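Local atomic coordinates of lectin (Pleurotus ostreatus, PDB entry 6T0Q), a protein that binds calcium and N-acetyl-D-galactosamine and is probably a galactose-recognising mushroom lectin built from beta-sandwich modules related to carbohydrate-binding modules. Residues I50-F55 and A154-N159; T258-Y263 and A346-P351. All coordinates share one frame; numbering follows the deposited sequence.

Contact 1: I50-F55 and A154-N159; sequences ISTRPF and AAPPEN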
ATOM      1  N   ILE A  50     -31.283  38.948  -4.118  1.00 23.82           N
ATOM      2  CA  ILE A  50     -29.925  38.426  -4.214  1.00 24.37           C
ATOM      3  C   ILE A  50     -29.401  38.179  -2.811  1.00 27.37           C
ATOM      4  O   ILE A  50     -29.440  39.069  -1.953  1.00 26.09           O
ATOM      5  CB  ILE A  50     -29.032  39.402  -4.996  1.00 27.92           C
ATOM      6  CG1 ILE A  50     -29.482  39.470  -6.462  1.00 23.32           C
ATOM      7  CG2 ILE A  50     -27.573  38.987  -4.903  1.00 29.79           C
ATOM      8  CD1 ILE A  50     -28.752  40.560  -7.284  1.00 32.47           C
ATOM      9  N   SER A  51     -28.919  36.964  -2.561  1.00 24.17           N
ATOM     10  CA  SER A  51     -28.597  36.562  -1.199  1.00 25.45           C
ATOM     11  C   SER A  51     -27.960  35.181  -1.211  1.00 26.44           C
ATOM     12  O   SER A  51     -28.140  34.399  -2.150  1.00 25.29           O
ATOM     13  CB  SER A  51     -29.848  36.550  -0.313  1.00 25.40           C
ATOM     14  OG  SER A  51     -30.883  35.794  -0.921  1.00 25.95           O
ATOM     15  N   THR A  52     -27.224  34.895  -0.139  1.00 27.55           N
ATOM     16  CA  THR A  52     -26.691  33.572   0.157  1.00 25.65           C
ATOM     17  C   THR A  52     -27.296  33.106   1.475  1.00 24.82           C
ATOM     18  O   THR A  52     -27.408  33.889   2.425  1.00 23.97           O
ATOM     19  CB  THR A  52     -25.157  33.610   0.239  1.00 32.41           C
ATOM     20  OG1 THR A  52     -24.637  34.124  -0.995  1.00 28.28           O
ATOM     21  CG2 THR A  52     -24.584  32.215   0.489  1.00 29.68           C
ATOM     22  N   ARG A  53     -27.709  31.838   1.537  1.00 23.73           N
ATOM     23  CA  ARG A  53     -28.432  31.346   2.710  1.00 21.14           C
ATOM     24  C   ARG A  53     -27.946  29.957   3.107  1.00 23.50           C
ATOM     25  O   ARG A  53     -27.648  29.136   2.227  1.00 24.70           O
ATOM     26  CB  ARG A  53     -29.949  31.309   2.423  1.00 19.59           C
ATOM     27  CG  ARG A  53     -30.565  32.696   2.178  1.00 20.35           C
ATOM     28  CD  ARG A  53     -30.487  33.530   3.457  1.00 23.48           C
ATOM     29  NE  ARG A  53     -31.179  34.819   3.363  1.00 23.46           N
ATOM     30  CZ  ARG A  53     -30.559  35.995   3.292  1.00 27.52           C
ATOM     31  NH1 ARG A  53     -29.233  36.051   3.284  1.00 23.22           N
ATOM     32  NH2 ARG A  53     -31.267  37.114   3.227  1.00 25.49           N
ATOM     33  N   PRO A  54     -27.850  29.670   4.408  1.00 24.75           N
ATOM     34  CA  PRO A  54     -27.412  28.347   4.862  1.00 24.42           C
ATOM     35  C   PRO A  54     -28.556  27.362   5.046  1.00 27.50           C
ATOM     36  O   PRO A  54     -29.680  27.728   5.392  1.00 24.80           O
ATOM     37  CB  PRO A  54     -26.774  28.650   6.225  1.00 19.43           C
ATOM     38  CG  PRO A  54     -27.645  29.749   6.768  1.00 20.88           C
ATOM     39  CD  PRO A  54     -28.051  30.595   5.544  1.00 24.78           C
ATOM     40  N   PHE A  55     -28.233  26.085   4.834  1.00 22.15           N
ATOM     41  CA  PHE A  55     -29.162  24.978   5.048  1.00 24.42           C
ATOM     42  C   PHE A  55     -28.393  23.822   5.671  1.00 24.20           C
ATOM     43  O   PHE A  55     -27.302  23.486   5.202  1.00 28.24           O
ATOM     44  CB  PHE A  55     -29.826  24.554   3.725  1.00 21.18           C
ATOM     45  CG  PHE A  55     -30.555  25.685   3.054  1.00 20.32           C
ATOM     46  CD1 PHE A  55     -31.876  25.968   3.388  1.00 20.83           C
ATOM     47  CD2 PHE A  55     -29.902  26.507   2.151  1.00 20.09           C
ATOM     48  CE1 PHE A  55     -32.545  27.044   2.810  1.00 21.64           C
ATOM     49  CE2 PHE A  55     -30.562  27.580   1.549  1.00 23.22           C
ATOM     50  CZ  PHE A  55     -31.886  27.857   1.889  1.00 20.60           C
ATOM     51  N   ALA A 154     -30.462  35.023   6.780  1.00 27.39           N
ATOM     52  CA  ALA A 154     -29.254  35.834   6.850  1.00 28.08           C
ATOM     53  C   ALA A 154     -28.142  35.059   6.163  1.00 31.10           C
ATOM     54  O   ALA A 154     -28.270  33.858   5.907  1.00 30.84           O
ATOM     55  CB  ALA A 154     -28.891  36.170   8.304  1.00 34.89           C
ATOM     56  N   ALA A 155     -27.054  35.760   5.849  1.00 28.05           N
ATOM     57  CA  ALA A 155     -25.910  35.109   5.236  1.00 30.65           C
ATOM     58  C   ALA A 155     -25.410  33.976   6.134  1.00 29.96           C
ATOM     59  O   ALA A 155     -25.586  34.020   7.354  1.00 31.19           O
ATOM     60  CB  ALA A 155     -24.789  36.116   4.988  1.00 36.62           C
ATOM     61  N   PRO A 156     -24.812  32.936   5.560  1.00 28.93           N
ATOM     62  CA  PRO A 156     -24.317  31.820   6.379  1.00 31.62           C
ATOM     63  C   PRO A 156     -23.299  32.307   7.397  1.00 35.53           C
ATOM     64  O   PRO A 156     -22.304  32.946   7.026  1.00 36.16           O
ATOM     65  CB  PRO A 156     -23.663  30.890   5.348  1.00 31.82           C
ATOM     66  CG  PRO A 156     -24.355  31.220   4.057  1.00 31.03           C
ATOM     67  CD  PRO A 156     -24.604  32.703   4.123  1.00 27.44           C
ATOM     68  N   PRO A 157     -23.511  32.033   8.685  1.00 34.34           N
ATOM     69  CA  PRO A 157     -22.516  32.425   9.688  1.00 35.36           C
ATOM     70  C   PRO A 157     -21.194  31.727   9.431  1.00 39.96           C
ATOM     71  O   PRO A 157     -21.119  30.711   8.734  1.00 31.74           O
ATOM     72  CB  PRO A 157     -23.133  31.965  11.016  1.00 35.26           C
ATOM     73  CG  PRO A 157     -24.570  31.726  10.728  1.00 34.19           C
ATOM     74  CD  PRO A 157     -24.655  31.332   9.286  1.00 31.79           C
ATOM     75  N   GLU A 158     -20.136  32.302   9.995  1.00 47.03           N
ATOM     76  CA  GLU A 158     -18.835  31.652   9.975  1.00 48.64           C
ATOM     77  C   GLU A 158     -18.960  30.232  10.503  1.00 36.71           C
ATOM     78  O   GLU A 158     -19.588  30.002  11.539  1.00 40.03           O
ATOM     79  CB  GLU A 158     -17.841  32.441  10.828  1.00 60.96           C
ATOM     80  CG  GLU A 158     -16.533  32.711  10.130  1.00 73.48           C
ATOM     81  CD  GLU A 158     -16.721  33.517   8.862  1.00 86.45           C
ATOM     82  OE1 GLU A 158     -17.544  34.458   8.876  1.00 90.65           O
ATOM     83  OE2 GLU A 158     -16.059  33.202   7.850  1.00 91.14           O
ATOM     84  N   ASN A 159     -18.395  29.277   9.763  1.00 37.06           N
ATOM     85  CA  ASN A 159     -18.362  27.875  10.183  1.00 38.18           C
ATOM     86  C   ASN A 159     -19.762  27.282  10.351  1.00 33.26           C
ATOM     87  O   ASN A 159     -19.955  26.352  11.136  1.00 34.34           O
ATOM     88  CB  ASN A 159     -17.570  27.706  11.486  1.00 48.95           C
ATOM     89  CG  ASN A 159     -16.111  28.094  11.340  1.00 48.50           C
ATOM     90  OD1 ASN A 159     -15.546  28.034  10.249  1.00 50.11           O
ATOM     91  ND2 ASN A 159     -15.492  28.489  12.447  1.00 48.78           N
TER
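Pro54 and Pro156 meet ring against ring where the loop of 154-159 passes over the start of strand 51-60. The apolar packing is centred on this pair: Pro54 CB lies 3.9 Å from Pro156 CB, while the far part of the Pro156 ring reaches back to Thr52, its CG 3.7 Å from Thr52 CG2. Thr52 and Pro156 cross at about a right angle, and Thr52 CG2, anti to the backbone N, supplies the methyl that the ring rests on. At the other end, Pro157 CD touches Pro54 CG more loosely, at 4.2 Å.

The polar contacts gather around the carbonyl of Thr52. Its oxygen receives Arg53 NH1 at 3.0 Å, a bond within 50-55 itself, from above the carbonyl plane, with an N-H...O angle of 149°. What crosses to the loop from the same oxygen is a nearly straight CA-H...O contact with Ala155 CA at 3.4 Å.

Arg53 sets off away from the loop, yet its chain bends at chi2 (-66°), which turns CD to within 3.3 Å of Ala154 O. The guanidinium lies between Ala154 of the loop and Ser51 of its own strand: Ala154 N is 3.4 Å above one face and Ser51 CB over the opposite one, both toward the rim. NH2 forms a salt bridge with Glu40, so this flat group is held by charge as well as by packing.

Ser51, Arg53 and Phe55 bond through their backbones to strand 109-118, whereas the loop is joined to 50-55 by no conventional hydrogen bond. Pro54 and Pro156 carry no amide hydrogen with which to extend a ladder. The chemistry therefore implies a loop laid across a sheet strand by proline packing, aided by one CA-H...O contact and a sandwiched arginine.

Contact 2: T258-Y263 and A346-P351; sequences TVADAY and AGMVIP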
ATOM      1  N   THR A 258     -22.120   0.262 -26.418  1.00 24.28           N
ATOM      2  CA  THR A 258     -23.035   1.393 -26.511  1.00 25.38           C
ATOM      3  C   THR A 258     -23.805   1.658 -25.225  1.00 24.68           C
ATOM      4  O   THR A 258     -24.380   2.743 -25.079  1.00 26.47           O
ATOM      5  CB  THR A 258     -24.043   1.177 -27.650  1.00 25.38           C
ATOM      6  OG1 THR A 258     -24.744  -0.051 -27.431  1.00 24.13           O
ATOM      7  CG2 THR A 258     -23.322   1.116 -29.002  1.00 32.47           C
ATOM      8  N   VAL A 259     -23.837   0.704 -24.303  1.00 28.14           N
ATOM      9  CA  VAL A 259     -24.506   0.871 -23.019  1.00 22.81           C
ATOM     10  C   VAL A 259     -23.495   0.506 -21.938  1.00 21.30           C
ATOM     11  O   VAL A 259     -23.119  -0.666 -21.809  1.00 23.72           O
ATOM     12  CB  VAL A 259     -25.771   0.008 -22.912  1.00 23.90           C
ATOM     13  CG1 VAL A 259     -26.409   0.167 -21.530  1.00 23.03           C
ATOM     14  CG2 VAL A 259     -26.772   0.380 -24.029  1.00 23.92           C
ATOM     15  N   ALA A 260     -23.043   1.507 -21.173  1.00 23.87           N
ATOM     16  CA  ALA A 260     -22.046   1.283 -20.133  1.00 20.96           C
ATOM     17  C   ALA A 260     -22.686   0.709 -18.872  1.00 23.83           C
ATOM     18  O   ALA A 260     -23.876   0.899 -18.601  1.00 22.46           O
ATOM     19  CB  ALA A 260     -21.315   2.586 -19.790  1.00 17.61           C
ATOM     20  N   ASP A 261     -21.870   0.018 -18.079  1.00 18.81           N
ATOM     21  CA  ASP A 261     -22.301  -0.554 -16.808  1.00 19.34           C
ATOM     22  C   ASP A 261     -21.662   0.197 -15.649  1.00 22.56           C
ATOM     23  O   ASP A 261     -20.498   0.592 -15.731  1.00 22.08           O
ATOM     24  CB  ASP A 261     -21.921  -2.029 -16.731  1.00 19.42           C
ATOM     25  CG  ASP A 261     -22.455  -2.812 -17.906  1.00 25.58           C
ATOM     26  OD1 ASP A 261     -23.651  -2.631 -18.214  1.00 23.69           O
ATOM     27  OD2 ASP A 261     -21.678  -3.559 -18.544  1.00 24.12           O
ATOM     28  N   ALA A 262     -22.418   0.370 -14.562  1.00 19.91           N
ATOM     29  CA  ALA A 262     -21.925   1.021 -13.353  1.00 20.01           C
ATOM     30  C   ALA A 262     -22.063   0.086 -12.162  1.00 20.95           C
ATOM     31  O   ALA A 262     -23.052  -0.650 -12.045  1.00 20.71           O
ATOM     32  CB  ALA A 262     -22.668   2.341 -13.075  1.00 19.21           C
ATOM     33  N   TYR A 263     -21.068   0.132 -11.272  1.00 16.78           N
ATOM     34  CA  TYR A 263     -21.001  -0.739 -10.111  1.00 20.73           C
ATOM     35  C   TYR A 263     -20.615   0.061  -8.877  1.00 23.52           C
ATOM     36  O   TYR A 263     -19.872   1.042  -8.963  1.00 21.78           O
ATOM     37  CB  TYR A 263     -19.977  -1.865 -10.296  1.00 20.58           C
ATOM     38  CG  TYR A 263     -20.229  -2.708 -11.516  1.00 25.33           C
ATOM     39  CD1 TYR A 263     -21.100  -3.791 -11.460  1.00 23.66           C
ATOM     40  CD2 TYR A 263     -19.594  -2.428 -12.726  1.00 22.69           C
ATOM     41  CE1 TYR A 263     -21.345  -4.574 -12.583  1.00 23.70           C
ATOM     42  CE2 TYR A 263     -19.826  -3.210 -13.852  1.00 23.88           C
ATOM     43  CZ  TYR A 263     -20.702  -4.282 -13.768  1.00 22.11           C
ATOM     44  OH  TYR A 263     -20.938  -5.057 -14.878  1.00 25.21           O
ATOM     45  N   ALA A 346     -19.466   9.458 -29.161  1.00 19.60           N
ATOM     46  CA  ALA A 346     -19.730  10.032 -27.846  1.00 19.05           C
ATOM     47  C   ALA A 346     -21.098   9.665 -27.283  1.00 22.14           C
ATOM     48  O   ALA A 346     -21.464  10.171 -26.216  1.00 21.88           O
ATOM     49  CB  ALA A 346     -19.594  11.564 -27.907  1.00 27.94           C
ATOM     50  N   GLY A 347     -21.867   8.811 -27.967  1.00 22.00           N
ATOM     51  CA  GLY A 347     -23.242   8.518 -27.586  1.00 25.42           C
ATOM     52  C   GLY A 347     -23.467   7.453 -26.525  1.00 26.98           C
ATOM     53  O   GLY A 347     -24.617   7.060 -26.313  1.00 25.80           O
ATOM     54  N   MET A 348     -22.424   6.973 -25.848  1.00 21.20           N
ATOM     55  CA  MET A 348     -22.581   5.955 -24.802  1.00 21.61           C
ATOM     56  C   MET A 348     -23.755   6.253 -23.866  1.00 20.23           C
ATOM     57  O   MET A 348     -23.860   7.345 -23.301  1.00 20.99           O
ATOM     58  CB  MET A 348     -21.295   5.857 -23.974  1.00 19.73           C
ATOM     59  CG  MET A 348     -21.288   4.677 -22.985  1.00 23.60           C
ATOM     60  SD  MET A 348     -20.974   3.101 -23.817  1.00 25.27           S
ATOM     61  CE  MET A 348     -19.256   3.342 -24.326  1.00 24.51           C
ATOM     62  N   VAL A 349     -24.627   5.269 -23.687  1.00 21.57           N
ATOM     63  CA  VAL A 349     -25.670   5.373 -22.670  1.00 22.34           C
ATOM     64  C   VAL A 349     -25.045   5.101 -21.301  1.00 21.99           C
ATOM     65  O   VAL A 349     -24.550   4.001 -21.039  1.00 22.41           O
ATOM     66  CB  VAL A 349     -26.820   4.398 -22.952  1.00 21.21           C
ATOM     67  CG1 VAL A 349     -27.851   4.477 -21.821  1.00 27.61           C
ATOM     68  CG2 VAL A 349     -27.468   4.702 -24.318  1.00 27.78           C
ATOM     69  N   ILE A 350     -25.074   6.101 -20.426  1.00 19.28           N
ATOM     70  CA  ILE A 350     -24.477   6.018 -19.093  1.00 19.32           C
ATOM     71  C   ILE A 350     -25.594   6.000 -18.057  1.00 23.12           C
ATOM     72  O   ILE A 350     -26.528   6.810 -18.163  1.00 20.31           O
ATOM     73  CB  ILE A 350     -23.529   7.202 -18.843  1.00 19.63           C
ATOM     74  CG1 ILE A 350     -22.393   7.212 -19.880  1.00 22.96           C
ATOM     75  CG2 ILE A 350     -22.985   7.153 -17.408  1.00 16.88           C
ATOM     76  CD1 ILE A 350     -21.579   8.511 -19.911  1.00 20.91           C
ATOM     77  N   PRO A 351     -25.540   5.133 -17.039  1.00 20.57           N
ATOM     78  CA  PRO A 351     -26.569   5.158 -15.990  1.00 20.97           C
ATOM     79  C   PRO A 351     -26.632   6.508 -15.293  1.00 22.23           C
ATOM     80  O   PRO A 351     -25.618   7.181 -15.104  1.00 19.43           O
ATOM     81  CB  PRO A 351     -26.122   4.054 -15.022  1.00 22.42           C
ATOM     82  CG  PRO A 351     -25.269   3.135 -15.862  1.00 23.86           C
ATOM     83  CD  PRO A 351     -24.548   4.067 -16.810  1.00 18.48           C
TER
HETATM   84  O   HOH W   1     -25.092   4.394 -27.140  1.00 30.11           O
HETATM   85  O   HOH W   2     -25.889   2.458 -19.235  1.00 27.72           O
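Met348 curls its side chain against the backbone of Thr258 and Ala260. CG stands anti to the backbone N (chi1 -172°), and the turn at chi2 (77°) places SD against the peptide that follows Thr258, 3.5 Å from Thr258 C. The CG methylene itself packs on Ala260 CB at 3.8 Å. Ala260 points toward the loop, and Leu235 and Ala237 of strand 229-239 lie close by, the former on Ala260 and the latter on Met348, so thioether and methyl form the inward-facing part of the contact.

Val259 and Val349 form a pair on the exposed side. They lie side by side, pointing the same way; Val259 CG2, anti to the carbonyl carbon, meets Val349 CB at 4.2 Å. Farther along, the Pro351 ring, pointing toward the other segment, puts its CG 3.9 Å from Ala262 CB and its CD next to Ala260 O.

Between these side chains runs a single parallel beta bridge. Val349 N donates to Thr258 O at 2.9 Å, almost straight at 171°, and Val349 O accepts Ala260 N, also at 2.9 Å. Two waters add to the ladder, each donating to one carbonyl oxygen of either segment. One joins Thr258 O to Gly347 O; the other joins Ala260 O to Val349 O, lying 2.6 Å from Ala260 O. Thr258 O and Val349 O thus each have two donors, an amide and a water.

Chemically, Val349 is gripped through both its N-H and its C=O, while Met348 and Pro351 supply apolar packing, on Ala260 and Ala262 respectively. The result is a single parallel bridge, reinforced by water, that joins the segment after strand 331-338 to the residues leading into strand 261-265.

Contacts 1 and 2 do not touch: their centres are 38 Å apart, on opposite sides of the chain's centre, and their nearest atoms about 26 Å apart. Each binds a non-regular loop near a different calcium ion, to the start of a strand in contact 1 and mainly to the residues just before one in contact 2. The side chains of Thr52 and Thr258 are each about 11 Å from a calcium. Neither contact supplies a metal ligand, but Ser51 bonds through its backbone to Asn118, a ligand of the first ion, and the Met348 side chain lies about 8 Å from that of Asp239, a ligand of the second. Both stand apart from the bound NAG sugars, about 14 Å from the Pro54 side chain and 13 Å from that of Ala262.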